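Local coordinates for protein single-stranded DNA specific exonuclease RecJ (Thermus thermophilus, PDB 2ZXR) that degrades single-stranded DNA from the 5' end toward the 3' end as a divalent-metal-dependent exonuclease acting in DNA repair, at residues 84-96 against 186-198. Residues are numbered along the deposited sequence; the frame is centred on the assembly and turned at random.
Sequences DGLTGTAILVRGL and TGAGVAFLLLWAL. With MG (magnesium ion), chain B.
Asp84 reaches the N-terminal turn that begins at Thr186, joining two nearly parallel helical segments, 84-96 and 187-198 (12° apart), of the DHH-family domain at its metal site. Asp84 OD2 binds magnesium at 2.3 Å, in a site shared with Asp136, His160, His161, Asp221 and a water, and accepts from Gly187 N on its syn side. Asp84 OD1 takes two donors from opposite faces of the carboxylate: Thr186 OG1 at 2.8 Å, and Ala188 N at 2.9 Å, 45° out of the plane. Three bonds to one helix start thus fix the rotation of this metal ligand; Thr186, the N-cap, also accepts a weak bond from Gly189 N at OG1. The backbones come close just beyond, Gly88 CA lying 3.8 Å from Ala188 CA; segment axes 7.8 Å apart are consistent with small Gly88, Ala188 and Ala191. Ile91 is a knob among Ala188, Ala191, Phe192 and Leu195; its CG2, anti to the backbone N, touches Leu195 CD2 at 3.9 Å. No solvent side exists, since every touching residue is buried; a looser touch is Leu92 CD2 on Leu194 CD2, 4.1 Å, where helix 60-70 covers Leu194. At the far end Leu96 and Leu198 cross nearly at right angles, their CD2 methyls 3.5 Å apart, tighter than usual van der Waals contact.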
# COMPACT_ATOMS: atom_id res chain seq x y z
N ASP A 84 13.78 -6.41 -11.87
CA ASP A 84 12.81 -6.41 -12.96
C ASP A 84 13.53 -6.70 -14.30
O ASP A 84 13.09 -7.53 -15.09
CB ASP A 84 12.07 -5.06 -13.01
CG ASP A 84 10.84 -5.09 -13.92
OD1 ASP A 84 10.21 -6.17 -14.05
OD2 ASP A 84 10.48 -4.03 -14.48
N GLY A 85 14.63 -5.99 -14.57
CA GLY A 85 15.37 -6.23 -15.80
C GLY A 85 16.04 -7.62 -15.82
O GLY A 85 16.04 -8.31 -16.85
N LEU A 86 16.60 -8.03 -14.69
CA LEU A 86 17.26 -9.33 -14.63
C LEU A 86 16.31 -10.52 -14.76
O LEU A 86 16.65 -11.51 -15.45
CB LEU A 86 18.08 -9.46 -13.35
CG LEU A 86 19.30 -8.55 -13.26
CD1 LEU A 86 19.88 -8.59 -11.86
CD2 LEU A 86 20.35 -9.01 -14.26
N THR A 87 15.14 -10.45 -14.12
CA THR A 87 14.22 -11.56 -14.22
C THR A 87 13.65 -11.58 -15.63
O THR A 87 13.43 -12.65 -16.20
CB THR A 87 13.09 -11.50 -13.15
OG1 THR A 87 12.43 -10.24 -13.22
CG2 THR A 87 13.68 -11.72 -11.76
N GLY A 88 13.45 -10.39 -16.20
CA GLY A 88 12.95 -10.29 -17.55
C GLY A 88 13.96 -10.88 -18.55
O GLY A 88 13.57 -11.59 -19.47
N THR A 89 15.25 -10.61 -18.40
CA THR A 89 16.16 -11.22 -19.38
C THR A 89 16.28 -12.74 -19.12
O THR A 89 16.39 -13.52 -20.07
CB THR A 89 17.57 -10.50 -19.51
OG1 THR A 89 18.57 -11.21 -18.79
CG2 THR A 89 17.52 -9.08 -19.07
N ALA A 90 16.19 -13.18 -17.86
CA ALA A 90 16.25 -14.61 -17.61
C ALA A 90 15.08 -15.28 -18.32
O ALA A 90 15.24 -16.37 -18.86
CB ALA A 90 16.22 -14.91 -16.11
N ILE A 91 13.93 -14.63 -18.34
CA ILE A 91 12.77 -15.20 -19.00
C ILE A 91 13.04 -15.34 -20.50
O ILE A 91 12.85 -16.40 -21.07
CB ILE A 91 11.49 -14.32 -18.80
CG1 ILE A 91 10.95 -14.50 -17.39
CG2 ILE A 91 10.39 -14.70 -19.81
CD1 ILE A 91 9.95 -13.39 -17.01
N LEU A 92 13.48 -14.26 -21.13
CA LEU A 92 13.73 -14.33 -22.56
C LEU A 92 14.87 -15.25 -22.91
O LEU A 92 14.76 -15.99 -23.89
CB LEU A 92 13.96 -12.92 -23.11
CG LEU A 92 12.64 -12.14 -23.04
CD1 LEU A 92 12.89 -10.67 -23.19
CD2 LEU A 92 11.69 -12.62 -24.12
N VAL A 93 15.96 -15.23 -22.14
CA VAL A 93 17.07 -16.12 -22.47
C VAL A 93 16.70 -17.59 -22.28
O VAL A 93 16.88 -18.40 -23.19
CB VAL A 93 18.34 -15.77 -21.64
CG1 VAL A 93 19.40 -16.89 -21.79
CG2 VAL A 93 18.91 -14.40 -22.12
N ARG A 94 16.18 -17.97 -21.11
CA ARG A 94 15.78 -19.37 -20.92
C ARG A 94 14.68 -19.73 -21.93
O ARG A 94 14.76 -20.74 -22.60
CB ARG A 94 15.25 -19.63 -19.50
CG ARG A 94 16.29 -19.75 -18.37
CD ARG A 94 15.53 -20.15 -17.10
NE ARG A 94 16.29 -20.37 -15.88
CZ ARG A 94 16.95 -21.49 -15.58
NH1 ARG A 94 16.96 -22.50 -16.45
NH2 ARG A 94 17.51 -21.62 -14.37
N GLY A 95 13.64 -18.92 -22.00
CA GLY A 95 12.53 -19.21 -22.90
C GLY A 95 12.89 -19.40 -24.37
O GLY A 95 12.44 -20.35 -25.01
N LEU A 96 13.67 -18.48 -24.92
CA LEU A 96 14.06 -18.57 -26.32
C LEU A 96 15.05 -19.73 -26.51
O LEU A 96 14.98 -20.45 -27.50
CB LEU A 96 14.67 -17.24 -26.78
CG LEU A 96 13.71 -16.04 -26.85
CD1 LEU A 96 14.47 -14.78 -27.17
CD2 LEU A 96 12.67 -16.27 -27.93
N THR A 186 5.19 -4.92 -15.99
CA THR A 186 6.52 -4.31 -15.85
C THR A 186 7.48 -4.82 -16.93
O THR A 186 7.06 -5.46 -17.89
CB THR A 186 7.13 -4.63 -14.45
OG1 THR A 186 7.39 -6.03 -14.33
CG2 THR A 186 6.17 -4.22 -13.34
N GLY A 187 8.76 -4.54 -16.77
CA GLY A 187 9.73 -5.00 -17.74
C GLY A 187 9.70 -6.52 -17.85
O GLY A 187 9.74 -7.08 -18.95
N ALA A 188 9.66 -7.20 -16.70
CA ALA A 188 9.63 -8.65 -16.69
C ALA A 188 8.25 -9.15 -17.12
O ALA A 188 8.12 -10.23 -17.70
CB ALA A 188 9.98 -9.18 -15.28
N GLY A 189 7.22 -8.36 -16.82
CA GLY A 189 5.87 -8.74 -17.21
C GLY A 189 5.72 -8.75 -18.73
O GLY A 189 5.10 -9.66 -19.31
N VAL A 190 6.30 -7.73 -19.37
CA VAL A 190 6.27 -7.61 -20.82
C VAL A 190 7.18 -8.68 -21.47
O VAL A 190 6.80 -9.26 -22.48
CB VAL A 190 6.67 -6.16 -21.26
CG1 VAL A 190 6.76 -6.08 -22.80
CG2 VAL A 190 5.61 -5.14 -20.76
N ALA A 191 8.34 -8.96 -20.88
CA ALA A 191 9.20 -10.04 -21.40
C ALA A 191 8.39 -11.36 -21.39
O ALA A 191 8.45 -12.18 -22.32
CB ALA A 191 10.42 -10.21 -20.52
N PHE A 192 7.64 -11.56 -20.31
CA PHE A 192 6.80 -12.74 -20.15
C PHE A 192 5.70 -12.75 -21.23
O PHE A 192 5.45 -13.75 -21.86
CB PHE A 192 6.18 -12.71 -18.74
CG PHE A 192 5.24 -13.82 -18.45
CD1 PHE A 192 5.70 -15.07 -18.11
CD2 PHE A 192 3.86 -13.60 -18.49
CE1 PHE A 192 4.82 -16.09 -17.80
CE2 PHE A 192 2.97 -14.63 -18.18
CZ PHE A 192 3.46 -15.87 -17.84
N LEU A 193 5.04 -11.61 -21.44
CA LEU A 193 3.99 -11.53 -22.45
C LEU A 193 4.54 -11.84 -23.83
O LEU A 193 3.90 -12.54 -24.61
CB LEU A 193 3.34 -10.14 -22.43
CG LEU A 193 2.48 -9.92 -21.18
CD1 LEU A 193 2.15 -8.44 -21.00
CD2 LEU A 193 1.22 -10.78 -21.29
N LEU A 194 5.74 -11.32 -24.11
CA LEU A 194 6.41 -11.53 -25.39
C LEU A 194 6.72 -13.01 -25.59
O LEU A 194 6.47 -13.55 -26.67
CB LEU A 194 7.72 -10.73 -25.45
CG LEU A 194 8.54 -10.82 -26.75
CD1 LEU A 194 7.68 -10.34 -27.92
CD2 LEU A 194 9.82 -9.95 -26.64
N LEU A 195 7.27 -13.68 -24.57
CA LEU A 195 7.55 -15.10 -24.71
C LEU A 195 6.21 -15.83 -24.98
O LEU A 195 6.15 -16.77 -25.78
CB LEU A 195 8.20 -15.67 -23.43
CG LEU A 195 8.46 -17.19 -23.43
CD1 LEU A 195 9.40 -17.55 -24.56
CD2 LEU A 195 9.03 -17.61 -22.08
N TRP A 196 5.15 -15.39 -24.31
CA TRP A 196 3.83 -15.99 -24.44
C TRP A 196 3.27 -15.79 -25.87
O TRP A 196 2.70 -16.71 -26.48
CB TRP A 196 2.89 -15.36 -23.41
CG TRP A 196 1.55 -16.03 -23.23
CD1 TRP A 196 0.89 -16.85 -24.11
CD2 TRP A 196 0.68 -15.89 -22.10
NE1 TRP A 196 -0.33 -17.21 -23.59
CE2 TRP A 196 -0.48 -16.64 -22.36
CE3 TRP A 196 0.77 -15.20 -20.88
CZ2 TRP A 196 -1.55 -16.72 -21.46
CZ3 TRP A 196 -0.30 -15.28 -19.98
CH2 TRP A 196 -1.44 -16.04 -20.28
N ALA A 197 3.43 -14.58 -26.40
CA ALA A 197 2.99 -14.27 -27.75
C ALA A 197 3.70 -15.21 -28.74
O ALA A 197 3.09 -15.72 -29.67
CB ALA A 197 3.29 -12.81 -28.09
N LEU A 198 4.99 -15.44 -28.53
CA LEU A 198 5.76 -16.34 -29.39
C LEU A 198 5.23 -17.78 -29.28
O LEU A 198 5.12 -18.49 -30.29
CB LEU A 198 7.25 -16.30 -29.02
CG LEU A 198 8.15 -17.29 -29.77
CD1 LEU A 198 8.13 -17.00 -31.28
CD2 LEU A 198 9.57 -17.21 -29.24
MG MG B . 10.85 -1.78 -14.19
O HOH W 1 12.25 -1.89 -12.31